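Oxysterol-binding protein homolog 1 (Saccharomyces cerevisiae, PDB 5H28) carries sterols and other lipids between membranes through the cytosol, its ankyrin repeats, the part seen here, targeting it to the nucleus-vacuole junction by binding NVJ1. Local coordinates at residues 44-49 with 79-84; 120-125 with 138-143; 125-128 with 132-135. One frame throughout, in Å; residues are numbered along the deposited sequence.

Contact 1. Residues 44-49 with 79-84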
ATOM      1  N   MET A  44      10.741  11.140  14.789  1.00  6.43           N
ATOM      2  CA  MET A  44      11.079  10.344  15.958  1.00  7.31           C
ATOM      3  C   MET A  44      11.319   8.867  15.668  1.00  6.87           C
ATOM      4  O   MET A  44      12.258   8.277  16.203  1.00  5.99           O
ATOM      5  CB  MET A  44      10.004  10.497  17.035  1.00  6.78           C
ATOM      6  CG  MET A  44      10.256   9.639  18.275  1.00  5.94           C
ATOM      7  SD  MET A  44       9.252  10.135  19.688  1.00 10.32           S
ATOM      8  CE  MET A  44       7.608   9.974  19.004  1.00  8.18           C
ATOM      9  N   LEU A  45      10.487   8.264  14.825  1.00  5.23           N
ATOM     10  CA  LEU A  45      10.674   6.855  14.509  1.00  6.23           C
ATOM     11  C   LEU A  45      11.994   6.639  13.766  1.00  5.48           C
ATOM     12  O   LEU A  45      12.661   5.624  13.971  1.00  6.29           O
ATOM     13  CB  LEU A  45       9.494   6.316  13.694  1.00  7.66           C
ATOM     14  CG  LEU A  45       9.501   4.801  13.459  1.00  8.37           C
ATOM     15  CD1 LEU A  45       9.621   4.067  14.789  1.00  9.60           C
ATOM     16  CD2 LEU A  45       8.221   4.397  12.738  1.00  9.61           C
ATOM     17  N   HIS A  46      12.375   7.590  12.912  1.00  6.10           N
ATOM     18  CA  HIS A  46      13.645   7.487  12.196  1.00  6.25           C
ATOM     19  C   HIS A  46      14.775   7.470  13.218  1.00  6.28           C
ATOM     20  O   HIS A  46      15.666   6.621  13.170  1.00  6.72           O
ATOM     21  CB  HIS A  46      13.872   8.696  11.279  1.00  6.54           C
ATOM     22  CG  HIS A  46      13.124   8.640   9.985  1.00  6.61           C
ATOM     23  ND1 HIS A  46      11.762   8.830   9.898  1.00  6.76           N
ATOM     24  CD2 HIS A  46      13.559   8.447   8.717  1.00  7.53           C
ATOM     25  CE1 HIS A  46      11.391   8.758   8.632  1.00  5.85           C
ATOM     26  NE2 HIS A  46      12.463   8.526   7.894  1.00  6.20           N
ATOM     27  N   TYR A  47      14.739   8.425  14.139  1.00  6.21           N
ATOM     28  CA  TYR A  47      15.782   8.516  15.146  1.00  4.88           C
ATOM     29  C   TYR A  47      15.797   7.315  16.079  1.00  5.66           C
ATOM     30  O   TYR A  47      16.860   6.878  16.510  1.00  7.20           O
ATOM     31  CB  TYR A  47      15.636   9.815  15.948  1.00  6.19           C
ATOM     32  CG  TYR A  47      15.839  11.058  15.107  1.00  8.20           C
ATOM     33  CD1 TYR A  47      16.928  11.164  14.244  1.00  8.60           C
ATOM     34  CD2 TYR A  47      14.943  12.123  15.168  1.00 10.73           C
ATOM     35  CE1 TYR A  47      17.120  12.298  13.459  1.00  9.59           C
ATOM     36  CE2 TYR A  47      15.126  13.265  14.384  1.00 10.48           C
ATOM     37  CZ  TYR A  47      16.216  13.341  13.534  1.00 10.49           C
ATOM     38  OH  TYR A  47      16.406  14.460  12.751  1.00 13.55           O
ATOM     39  N   ALA A  48      14.624   6.773  16.385  1.00  5.41           N
ATOM     40  CA  ALA A  48      14.554   5.616  17.265  1.00  5.63           C
ATOM     41  C   ALA A  48      15.181   4.409  16.586  1.00  5.52           C
ATOM     42  O   ALA A  48      15.885   3.631  17.223  1.00  5.90           O
ATOM     43  CB  ALA A  48      13.113   5.321  17.632  1.00  6.31           C
ATOM     44  N   VAL A  49      14.923   4.248  15.291  1.00  6.03           N
ATOM     45  CA  VAL A  49      15.497   3.131  14.550  1.00  7.54           C
ATOM     46  C   VAL A  49      17.023   3.225  14.568  1.00  8.01           C
ATOM     47  O   VAL A  49      17.719   2.210  14.559  1.00 10.01           O
ATOM     48  CB  VAL A  49      14.997   3.119  13.084  1.00  8.77           C
ATOM     49  CG1 VAL A  49      15.832   2.161  12.241  1.00 12.02           C
ATOM     50  CG2 VAL A  49      13.539   2.710  13.048  1.00 11.01           C
ATOM     51  N   LEU A  79       4.181   5.483   9.708  1.00  7.45           N
ATOM     52  CA  LEU A  79       5.175   4.424   9.663  1.00  8.04           C
ATOM     53  C   LEU A  79       6.029   4.578   8.405  1.00  7.21           C
ATOM     54  O   LEU A  79       7.171   4.124   8.354  1.00  8.24           O
ATOM     55  CB  LEU A  79       4.468   3.067   9.653  1.00 10.79           C
ATOM     56  CG  LEU A  79       5.159   1.888  10.332  1.00 14.89           C
ATOM     57  CD1 LEU A  79       5.475   2.239  11.776  1.00 10.63           C
ATOM     58  CD2 LEU A  79       4.246   0.673  10.264  1.00 12.20           C
ATOM     59  N   ASN A  80       5.469   5.247   7.401  1.00  6.86           N
ATOM     60  CA  ASN A  80       6.140   5.449   6.126  1.00  6.50           C
ATOM     61  C   ASN A  80       6.597   6.884   5.877  1.00  6.09           C
ATOM     62  O   ASN A  80       6.756   7.300   4.729  1.00  7.80           O
ATOM     63  CB  ASN A  80       5.209   4.986   5.011  1.00  7.17           C
ATOM     64  CG  ASN A  80       4.629   3.618   5.292  1.00  6.22           C
ATOM     65  OD1 ASN A  80       5.365   2.642   5.424  1.00  8.16           O
ATOM     66  ND2 ASN A  80       3.306   3.540   5.401  1.00  9.01           N
ATOM     67  N   GLU A  81       6.806   7.629   6.960  1.00  6.18           N
ATOM     68  CA  GLU A  81       7.273   9.014   6.890  1.00  5.52           C
ATOM     69  C   GLU A  81       8.568   9.092   6.081  1.00  6.40           C
ATOM     70  O   GLU A  81       9.483   8.306   6.301  1.00  5.84           O
ATOM     71  CB  GLU A  81       7.544   9.530   8.306  1.00  7.06           C
ATOM     72  CG  GLU A  81       8.096  10.953   8.401  1.00  7.88           C
ATOM     73  CD  GLU A  81       7.014  12.011   8.320  1.00 12.78           C
ATOM     74  OE1 GLU A  81       5.876  11.725   8.748  1.00 13.00           O
ATOM     75  OE2 GLU A  81       7.305  13.133   7.847  1.00 14.66           O
ATOM     76  N   ARG A  82       8.653  10.039   5.153  1.00  5.80           N
ATOM     77  CA  ARG A  82       9.870  10.195   4.357  1.00  6.93           C
ATOM     78  C   ARG A  82      10.663  11.399   4.857  1.00  7.46           C
ATOM     79  O   ARG A  82      10.093  12.479   5.059  1.00  8.59           O
ATOM     80  CB  ARG A  82       9.524  10.389   2.872  1.00  9.32           C
ATOM     81  CG  ARG A  82       8.847   9.182   2.227  1.00 10.57           C
ATOM     82  CD  ARG A  82       8.459   9.428   0.767  1.00 12.99           C
ATOM     83  NE  ARG A  82       9.573   9.298  -0.176  1.00 14.57           N
ATOM     84  CZ  ARG A  82      10.101  10.312  -0.855  1.00 15.72           C
ATOM     85  NH1 ARG A  82       9.628  11.539  -0.693  1.00 17.81           N
ATOM     86  NH2 ARG A  82      11.084  10.095  -1.722  1.00 13.21           N
ATOM     87  N   ASP A  83      11.967  11.217   5.071  1.00  7.59           N
ATOM     88  CA  ASP A  83      12.811  12.320   5.518  1.00  7.68           C
ATOM     89  C   ASP A  83      13.291  13.119   4.305  1.00  7.82           C
ATOM     90  O   ASP A  83      12.798  12.910   3.196  1.00  8.29           O
ATOM     91  CB  ASP A  83      14.001  11.820   6.360  1.00  9.31           C
ATOM     92  CG  ASP A  83      14.920  10.864   5.612  1.00  9.76           C
ATOM     93  OD1 ASP A  83      14.977  10.900   4.367  1.00  6.52           O
ATOM     94  OD2 ASP A  83      15.620  10.080   6.295  1.00 10.12           O
ATOM     95  N   SER A  84      14.240  14.028   4.507  1.00  7.74           N
ATOM     96  CA  SER A  84      14.725  14.853   3.403  1.00  8.65           C
ATOM     97  C   SER A  84      15.408  14.080   2.277  1.00  9.16           C
ATOM     98  O   SER A  84      15.594  14.618   1.185  1.00 11.69           O
ATOM     99  CB  SER A  84      15.656  15.952   3.925  1.00  9.95           C
ATOM    100  OG  SER A  84      16.817  15.414   4.520  1.00 12.78           O
TER
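His46 leaves helix 44-51 with its CG anti to the carbonyl carbon and beside the backbone N (chi1 -79°), a setting that carries the imidazole towards the loop, its CE1 edge at Glu81 and its CD2 near Asp83. One residue earlier, Leu45 holds CG anti to its own nitrogen (chi1 -173°) and turns one methyl, CD2, to Leu79 instead. The two residues thus divide the loop between an apolar end and a polar one. At the apolar end CD2 of Leu45 lies 3.6 Å from CD1 of Leu79, whose side chain starts away from the helix but brings its tip back towards it; both also pack on Val61 of helix 54-64, so the leucine pair belongs to a larger hydrophobic core. At the polar end the ring presents its edge to the backbone of Glu81: CE1 of His46 is 3.0 Å from the carbonyl O of Glu81, close to the ring plane. The neighbouring NE2 is 3.4 Å from that same oxygen but badly angled, and it is Asn87 O that takes its hydrogen bond. CB of Glu81 adds a 3.9 Å contact to CE1 of His46, while the carboxylate beyond turns off elsewhere. Asp83 comes in obliquely, its carboxylate plane 40° from the ring, with OD2 3.6 Å from CD2 of His46; OD1 accepts from the backbone nitrogens of Asn85 and Asn87. His46 probably occupies the histidine place of the ankyrin Thr-Pro-Leu-His motif, which commonly ties one repeat to the loop of the next. The bond from NE2 shows that this nitrogen carries a proton, and the carbonyl oxygen of Glu81 at the ring edge and the nearby carboxylate of Asp83 would probably favour positive polarisation of the ring.

Contact 2. Residues 120-125 with 138-143; sequences HLQAIE and VKRSTY
Gln122 and Arg140 meet side chain to side chain at about a right angle, joining the loop before helix 130-156 to the middle of that helix at the protein surface. The close part is a single fork: the guanidinium approaches end-on, and both its terminal nitrogens donate to one oxygen, NH1 of Arg140 at 2.8 Å from OE1 of Gln122 and NH2 of Arg140 likewise at 2.8 Å. Sharing one acceptor costs straightness, with both N-H...O angles about 140°. The oxygen lies near the guanidinium plane, yet the amide is turned 39° from it, which lets NH2 arrive in the carbonyl plane on a lone pair while NH1 comes in tilted. Arg140 covers the distance with CG anti to its backbone N (chi1 171°), its chain bending only at chi3. Its NE makes a salt bridge with Asp113, and Leu175 packs against the side chain. Around this fork the contact is loose, a surface meeting in which the amide and the guanidinium alone touch: Ile124 does not reach residues 138-143 and packs instead nearer the start of helix 130-156, at Ala133, Met136 and Gln137. The loop itself is tied locally, since N of Gln122 donates to OE2 of Glu125 over 2.8 Å, almost straight. With an alanine here the amide oxygen is missing, and NH1 and NH2 of Arg140 would probably lose their shared acceptor, leaving the guanidinium held mainly through NE. The amide thus takes N-H groups from NH1 and NH2 while Asp113 takes NE, and the positive charge, balanced by Asp113, probably strengthens the two bent bonds to the amide.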
ATOM      1  N   HIS A 120      15.709   6.830  -5.788  1.00  7.49           N
ATOM      2  CA  HIS A 120      14.832   5.854  -6.431  1.00  8.40           C
ATOM      3  C   HIS A 120      15.021   4.427  -5.915  1.00  8.11           C
ATOM      4  O   HIS A 120      14.803   3.456  -6.640  1.00  9.43           O
ATOM      5  CB  HIS A 120      15.030   5.909  -7.952  1.00  8.56           C
ATOM      6  CG  HIS A 120      14.967   7.299  -8.511  1.00  7.06           C
ATOM      7  ND1 HIS A 120      16.078   7.968  -8.979  1.00 11.41           N
ATOM      8  CD2 HIS A 120      13.929   8.160  -8.634  1.00  6.83           C
ATOM      9  CE1 HIS A 120      15.726   9.182  -9.366  1.00  6.11           C
ATOM     10  NE2 HIS A 120      14.427   9.323  -9.169  1.00  9.60           N
ATOM     11  N   LEU A 121      15.396   4.310  -4.647  1.00  7.24           N
ATOM     12  CA  LEU A 121      15.622   3.005  -4.043  1.00  5.76           C
ATOM     13  C   LEU A 121      14.566   2.598  -3.031  1.00  6.98           C
ATOM     14  O   LEU A 121      14.051   3.433  -2.283  1.00  6.24           O
ATOM     15  CB  LEU A 121      16.982   2.984  -3.344  1.00  9.19           C
ATOM     16  CG  LEU A 121      18.218   3.190  -4.219  1.00  9.84           C
ATOM     17  CD1 LEU A 121      19.444   3.425  -3.347  1.00 14.13           C
ATOM     18  CD2 LEU A 121      18.401   1.974  -5.108  1.00 13.47           C
ATOM     19  N   GLN A 122      14.255   1.306  -3.017  1.00  6.63           N
ATOM     20  CA  GLN A 122      13.315   0.757  -2.046  1.00  7.30           C
ATOM     21  C   GLN A 122      14.174   0.348  -0.859  1.00  5.99           C
ATOM     22  O   GLN A 122      15.383   0.181  -0.998  1.00  7.73           O
ATOM     23  CB  GLN A 122      12.598  -0.470  -2.604  1.00  9.24           C
ATOM     24  CG  GLN A 122      11.457  -0.143  -3.544  1.00 10.38           C
ATOM     25  CD  GLN A 122      10.733  -1.383  -4.030  1.00 13.06           C
ATOM     26  OE1 GLN A 122      10.564  -2.350  -3.285  1.00 15.62           O
ATOM     27  NE2 GLN A 122      10.288  -1.357  -5.281  1.00 15.13           N
ATOM     28  N   ALA A 123      13.553   0.181   0.301  1.00  6.49           N
ATOM     29  CA  ALA A 123      14.291  -0.196   1.501  1.00  5.05           C
ATOM     30  C   ALA A 123      15.125  -1.460   1.319  1.00  5.83           C
ATOM     31  O   ALA A 123      16.257  -1.524   1.789  1.00  6.50           O
ATOM     32  CB  ALA A 123      13.324  -0.374   2.670  1.00  6.54           C
ATOM     33  N   ILE A 124      14.582  -2.457   0.628  1.00  5.94           N
ATOM     34  CA  ILE A 124      15.322  -3.704   0.445  1.00  7.65           C
ATOM     35  C   ILE A 124      16.656  -3.492  -0.266  1.00  7.64           C
ATOM     36  O   ILE A 124      17.621  -4.215  -0.014  1.00  9.02           O
ATOM     37  CB  ILE A 124      14.479  -4.758  -0.322  1.00  7.62           C
ATOM     38  CG1 ILE A 124      15.251  -6.079  -0.398  1.00  7.68           C
ATOM     39  CG2 ILE A 124      14.112  -4.240  -1.706  1.00 10.82           C
ATOM     40  CD1 ILE A 124      14.444  -7.235  -0.958  1.00 10.44           C
ATOM     41  N   GLU A 125      16.714  -2.486  -1.134  1.00  7.87           N
ATOM     42  CA  GLU A 125      17.935  -2.185  -1.872  1.00  8.85           C
ATOM     43  C   GLU A 125      18.968  -1.457  -1.022  1.00  9.63           C
ATOM     44  O   GLU A 125      20.093  -1.233  -1.470  1.00 10.60           O
ATOM     45  CB  GLU A 125      17.615  -1.336  -3.099  1.00  9.48           C
ATOM     46  CG  GLU A 125      16.588  -1.945  -4.026  1.00 11.23           C
ATOM     47  CD  GLU A 125      16.264  -1.029  -5.180  1.00 12.11           C
ATOM     48  OE1 GLU A 125      17.048  -0.981  -6.155  1.00 15.85           O
ATOM     49  OE2 GLU A 125      15.232  -0.339  -5.102  1.00 11.97           O
ATOM     50  N   VAL A 138      11.338 -12.538   1.018  1.00 10.40           N
ATOM     51  CA  VAL A 138      10.420 -13.612   1.361  1.00 11.69           C
ATOM     52  C   VAL A 138       9.158 -13.054   2.008  1.00 10.47           C
ATOM     53  O   VAL A 138       8.052 -13.486   1.685  1.00  9.18           O
ATOM     54  CB  VAL A 138      11.090 -14.639   2.300  1.00 13.36           C
ATOM     55  CG1 VAL A 138      10.086 -15.703   2.719  1.00 13.40           C
ATOM     56  CG2 VAL A 138      12.269 -15.291   1.587  1.00 15.48           C
ATOM     57  N   LYS A 139       9.309 -12.088   2.911  1.00  9.19           N
ATOM     58  CA  LYS A 139       8.139 -11.501   3.556  1.00  9.52           C
ATOM     59  C   LYS A 139       7.263 -10.798   2.525  1.00  8.42           C
ATOM     60  O   LYS A 139       6.036 -10.878   2.578  1.00  8.73           O
ATOM     61  CB  LYS A 139       8.555 -10.521   4.657  1.00 11.73           C
ATOM     62  CG  LYS A 139       8.934 -11.205   5.962  1.00 14.68           C
ATOM     63  CD  LYS A 139       9.233 -10.188   7.045  1.00 16.97           C
ATOM     64  CE  LYS A 139       9.386 -10.851   8.402  1.00 18.58           C
ATOM     65  NZ  LYS A 139       8.116 -11.502   8.844  1.00 20.87           N
ATOM     66  N   ARG A 140       7.887 -10.115   1.573  1.00  7.40           N
ATOM     67  CA  ARG A 140       7.109  -9.446   0.542  1.00  8.45           C
ATOM     68  C   ARG A 140       6.372 -10.462  -0.325  1.00  8.35           C
ATOM     69  O   ARG A 140       5.196 -10.270  -0.646  1.00  7.14           O
ATOM     70  CB  ARG A 140       7.994  -8.577  -0.353  1.00  8.41           C
ATOM     71  CG  ARG A 140       7.229  -8.049  -1.565  1.00 11.47           C
ATOM     72  CD  ARG A 140       8.016  -7.044  -2.377  1.00 14.33           C
ATOM     73  NE  ARG A 140       8.182  -5.782  -1.669  1.00 13.66           N
ATOM     74  CZ  ARG A 140       8.770  -4.713  -2.194  1.00 16.90           C
ATOM     75  NH1 ARG A 140       8.886  -3.602  -1.484  1.00 17.23           N
ATOM     76  NH2 ARG A 140       9.240  -4.757  -3.432  1.00 19.38           N
ATOM     77  N   SER A 141       7.051 -11.546  -0.697  1.00  8.17           N
ATOM     78  CA  SER A 141       6.421 -12.553  -1.545  1.00  8.77           C
ATOM     79  C   SER A 141       5.220 -13.182  -0.848  1.00  8.34           C
ATOM     80  O   SER A 141       4.199 -13.455  -1.485  1.00  8.19           O
ATOM     81  CB  SER A 141       7.434 -13.631  -1.964  1.00 10.57           C
ATOM     82  OG  SER A 141       7.925 -14.367  -0.860  1.00 16.62           O
ATOM     83  N   THR A 142       5.330 -13.386   0.459  1.00  8.99           N
ATOM     84  CA  THR A 142       4.232 -13.963   1.220  1.00  8.95           C
ATOM     85  C   THR A 142       3.060 -12.989   1.225  1.00  9.09           C
ATOM     86  O   THR A 142       1.911 -13.380   1.002  1.00  8.77           O
ATOM     87  CB  THR A 142       4.661 -14.274   2.670  1.00 10.81           C
ATOM     88  OG1 THR A 142       5.669 -15.295   2.656  1.00 13.23           O
ATOM     89  CG2 THR A 142       3.477 -14.757   3.489  1.00 12.05           C
ATOM     90  N   TYR A 143       3.350 -11.714   1.464  1.00  7.58           N
ATOM     91  CA  TYR A 143       2.306 -10.696   1.486  1.00  7.25           C
ATOM     92  C   TYR A 143       1.620 -10.588   0.125  1.00  7.12           C
ATOM     93  O   TYR A 143       0.401 -10.440   0.045  1.00  8.13           O
ATOM     94  CB  TYR A 143       2.883  -9.329   1.862  1.00  8.33           C
ATOM     95  CG  TYR A 143       1.852  -8.227   1.797  1.00  8.38           C
ATOM     96  CD1 TYR A 143       0.898  -8.079   2.803  1.00  7.37           C
ATOM     97  CD2 TYR A 143       1.797  -7.366   0.703  1.00  7.12           C
ATOM     98  CE1 TYR A 143      -0.087  -7.102   2.719  1.00  9.72           C
ATOM     99  CE2 TYR A 143       0.815  -6.386   0.607  1.00  6.26           C
ATOM    100  CZ  TYR A 143      -0.124  -6.260   1.620  1.00  7.27           C
ATOM    101  OH  TYR A 143      -1.103  -5.298   1.536  1.00 10.27           O
TER

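Contact 3. Residues 125-128 with 132-135; sequences EMCK and IAQM
A short turn carries the chain from the loop after helix 99-106 into the long helix 130-156, and Cys127 is the residue that closes it by packing against the first turns of that helix, at Ile132 and Ala133. The thiol does the reaching. Its SG stands anti to the carbonyl carbon and beside the backbone N (chi1 -65°), which points it across the turn so that it lies 3.8 Å from CG2 of Ile132. That methyl is the branch of Ile132 set anti to its backbone N, whereas the longer CG1 arm extends elsewhere. The same sulfur sits 3.8 Å from the backbone N of Ala133, a van der Waals approach. Nearer the backbone, CB of Cys127 rests 3.9 Å from CB of Ala133, so the two smallest side chains of the contact face each other at the nearest pair of CA atoms across the segments, 5.8 Å from CA of Cys127 to CA of Ala133. Cys127 itself has an extended backbone (psi 130°). Beyond the two segments Cys127 also touches Ala94 of helix 89-95, and Ile132 touches Ser97 in the loop after it, so the turn lies against that preceding part of the fold. At the helix start, N of Ile132 donates a weak hydrogen bond to OD1 of Asn129. A compact apolar reversal leading into a helix, stacked on the part of the fold before it, is consistent with the layered helical architecture of an ankyrin solenoid.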
ATOM      1  N   GLU A 125      16.714  -2.486  -1.134  1.00  7.87           N
ATOM      2  CA  GLU A 125      17.935  -2.185  -1.872  1.00  8.85           C
ATOM      3  C   GLU A 125      18.968  -1.457  -1.022  1.00  9.63           C
ATOM      4  O   GLU A 125      20.093  -1.233  -1.470  1.00 10.60           O
ATOM      5  CB  GLU A 125      17.615  -1.336  -3.099  1.00  9.48           C
ATOM      6  CG  GLU A 125      16.588  -1.945  -4.026  1.00 11.23           C
ATOM      7  CD  GLU A 125      16.264  -1.029  -5.180  1.00 12.11           C
ATOM      8  OE1 GLU A 125      17.048  -0.981  -6.155  1.00 15.85           O
ATOM      9  OE2 GLU A 125      15.232  -0.339  -5.102  1.00 11.97           O
ATOM     10  N   MET A 126      18.589  -1.082   0.198  1.00  9.06           N
ATOM     11  CA  MET A 126      19.503  -0.387   1.101  1.00  8.15           C
ATOM     12  C   MET A 126      20.343  -1.389   1.887  1.00  9.60           C
ATOM     13  O   MET A 126      21.343  -1.024   2.502  1.00 10.13           O
ATOM     14  CB  MET A 126      18.723   0.477   2.102  1.00  8.68           C
ATOM     15  CG  MET A 126      17.830   1.545   1.489  1.00  8.24           C
ATOM     16  SD  MET A 126      18.737   2.900   0.720  1.00 12.36           S
ATOM     17  CE  MET A 126      19.289   3.819   2.177  1.00 14.01           C
ATOM     18  N   CYS A 127      19.931  -2.653   1.868  1.00 10.03           N
ATOM     19  CA  CYS A 127      20.635  -3.697   2.606  1.00 10.71           C
ATOM     20  C   CYS A 127      22.040  -4.015   2.125  1.00 11.35           C
ATOM     21  O   CYS A 127      22.272  -4.236   0.935  1.00 12.84           O
ATOM     22  CB  CYS A 127      19.840  -5.005   2.585  1.00 10.28           C
ATOM     23  SG  CYS A 127      18.255  -4.990   3.417  1.00 12.11           S
ATOM     24  N   LYS A 128      22.975  -4.037   3.069  1.00 12.64           N
ATOM     25  CA  LYS A 128      24.350  -4.401   2.781  1.00 14.36           C
ATOM     26  C   LYS A 128      24.390  -5.878   3.165  1.00 11.79           C
ATOM     27  O   LYS A 128      25.102  -6.680   2.562  1.00 13.18           O
ATOM     28  CB  LYS A 128      25.313  -3.601   3.659  1.00 16.41           C
ATOM     29  CG  LYS A 128      26.782  -3.828   3.351  1.00 23.19           C
ATOM     30  CD  LYS A 128      27.661  -2.996   4.276  1.00 25.45           C
ATOM     31  CE  LYS A 128      29.135  -3.185   3.961  1.00 28.83           C
ATOM     32  NZ  LYS A 128      29.452  -2.796   2.558  1.00 30.93           N
ATOM     33  N   ILE A 132      19.395 -10.090   5.409  1.00  7.57           N
ATOM     34  CA  ILE A 132      18.253  -9.261   5.762  1.00  6.23           C
ATOM     35  C   ILE A 132      17.447  -9.017   4.483  1.00  6.48           C
ATOM     36  O   ILE A 132      16.216  -9.059   4.498  1.00  5.98           O
ATOM     37  CB  ILE A 132      18.701  -7.911   6.384  1.00  6.98           C
ATOM     38  CG1 ILE A 132      19.354  -8.166   7.745  1.00  7.86           C
ATOM     39  CG2 ILE A 132      17.496  -6.977   6.541  1.00  8.06           C
ATOM     40  CD1 ILE A 132      19.884  -6.913   8.435  1.00  9.72           C
ATOM     41  N   ALA A 133      18.143  -8.786   3.372  1.00  5.88           N
ATOM     42  CA  ALA A 133      17.462  -8.556   2.098  1.00  6.22           C
ATOM     43  C   ALA A 133      16.621  -9.777   1.722  1.00  6.96           C
ATOM     44  O   ALA A 133      15.491  -9.640   1.253  1.00  7.08           O
ATOM     45  CB  ALA A 133      18.479  -8.255   0.996  1.00  5.91           C
ATOM     46  N   GLN A 134      17.174 -10.970   1.922  1.00  7.93           N
ATOM     47  CA  GLN A 134      16.449 -12.192   1.600  1.00  8.73           C
ATOM     48  C   GLN A 134      15.172 -12.299   2.429  1.00  8.65           C
ATOM     49  O   GLN A 134      14.115 -12.664   1.913  1.00  9.45           O
ATOM     50  CB  GLN A 134      17.350 -13.412   1.833  1.00 11.59           C
ATOM     51  CG  GLN A 134      16.660 -14.744   1.615  1.00 18.39           C
ATOM     52  CD  GLN A 134      16.012 -15.281   2.874  1.00 19.18           C
ATOM     53  OE1 GLN A 134      15.200 -16.202   2.821  1.00 24.31           O
ATOM     54  NE2 GLN A 134      16.379 -14.715   4.021  1.00 24.20           N
ATOM     55  N   MET A 135      15.272 -11.965   3.711  1.00  7.87           N
ATOM     56  CA  MET A 135      14.123 -12.010   4.604  1.00  6.67           C
ATOM     57  C   MET A 135      13.049 -11.030   4.132  1.00  8.47           C
ATOM     58  O   MET A 135      11.854 -11.330   4.179  1.00  8.01           O
ATOM     59  CB  MET A 135      14.571 -11.687   6.033  1.00  8.17           C
ATOM     60  CG  MET A 135      13.447 -11.538   7.045  1.00 10.37           C
ATOM     61  SD  MET A 135      12.877  -9.835   7.198  1.00 14.70           S
ATOM     62  CE  MET A 135      14.261  -9.090   8.050  1.00 11.64           C
TER

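How the contacts relate
Contact 1 comes first along the chain, pairing helix 44-51 with the loop that precedes helix 89-95; contacts 2 and 3 follow and start from one stretch, sharing Glu125 and both ending on helix 130-156. The centre of contact 1 lies 18 Å from each of the others, and its nearest atoms stay about 7 Å from those of contact 2. Contacts 2 and 3, with centres 8 Å apart, touch where CD1 of Ile124 lies 3.4 Å from O of Ala133. Helix 89-95 packs against residues of all three. They join successive loops and helices in the part of this strand-free ankyrin fold that leads into helix 130-156; the ankyrin repeats are what interacts with NVJ1.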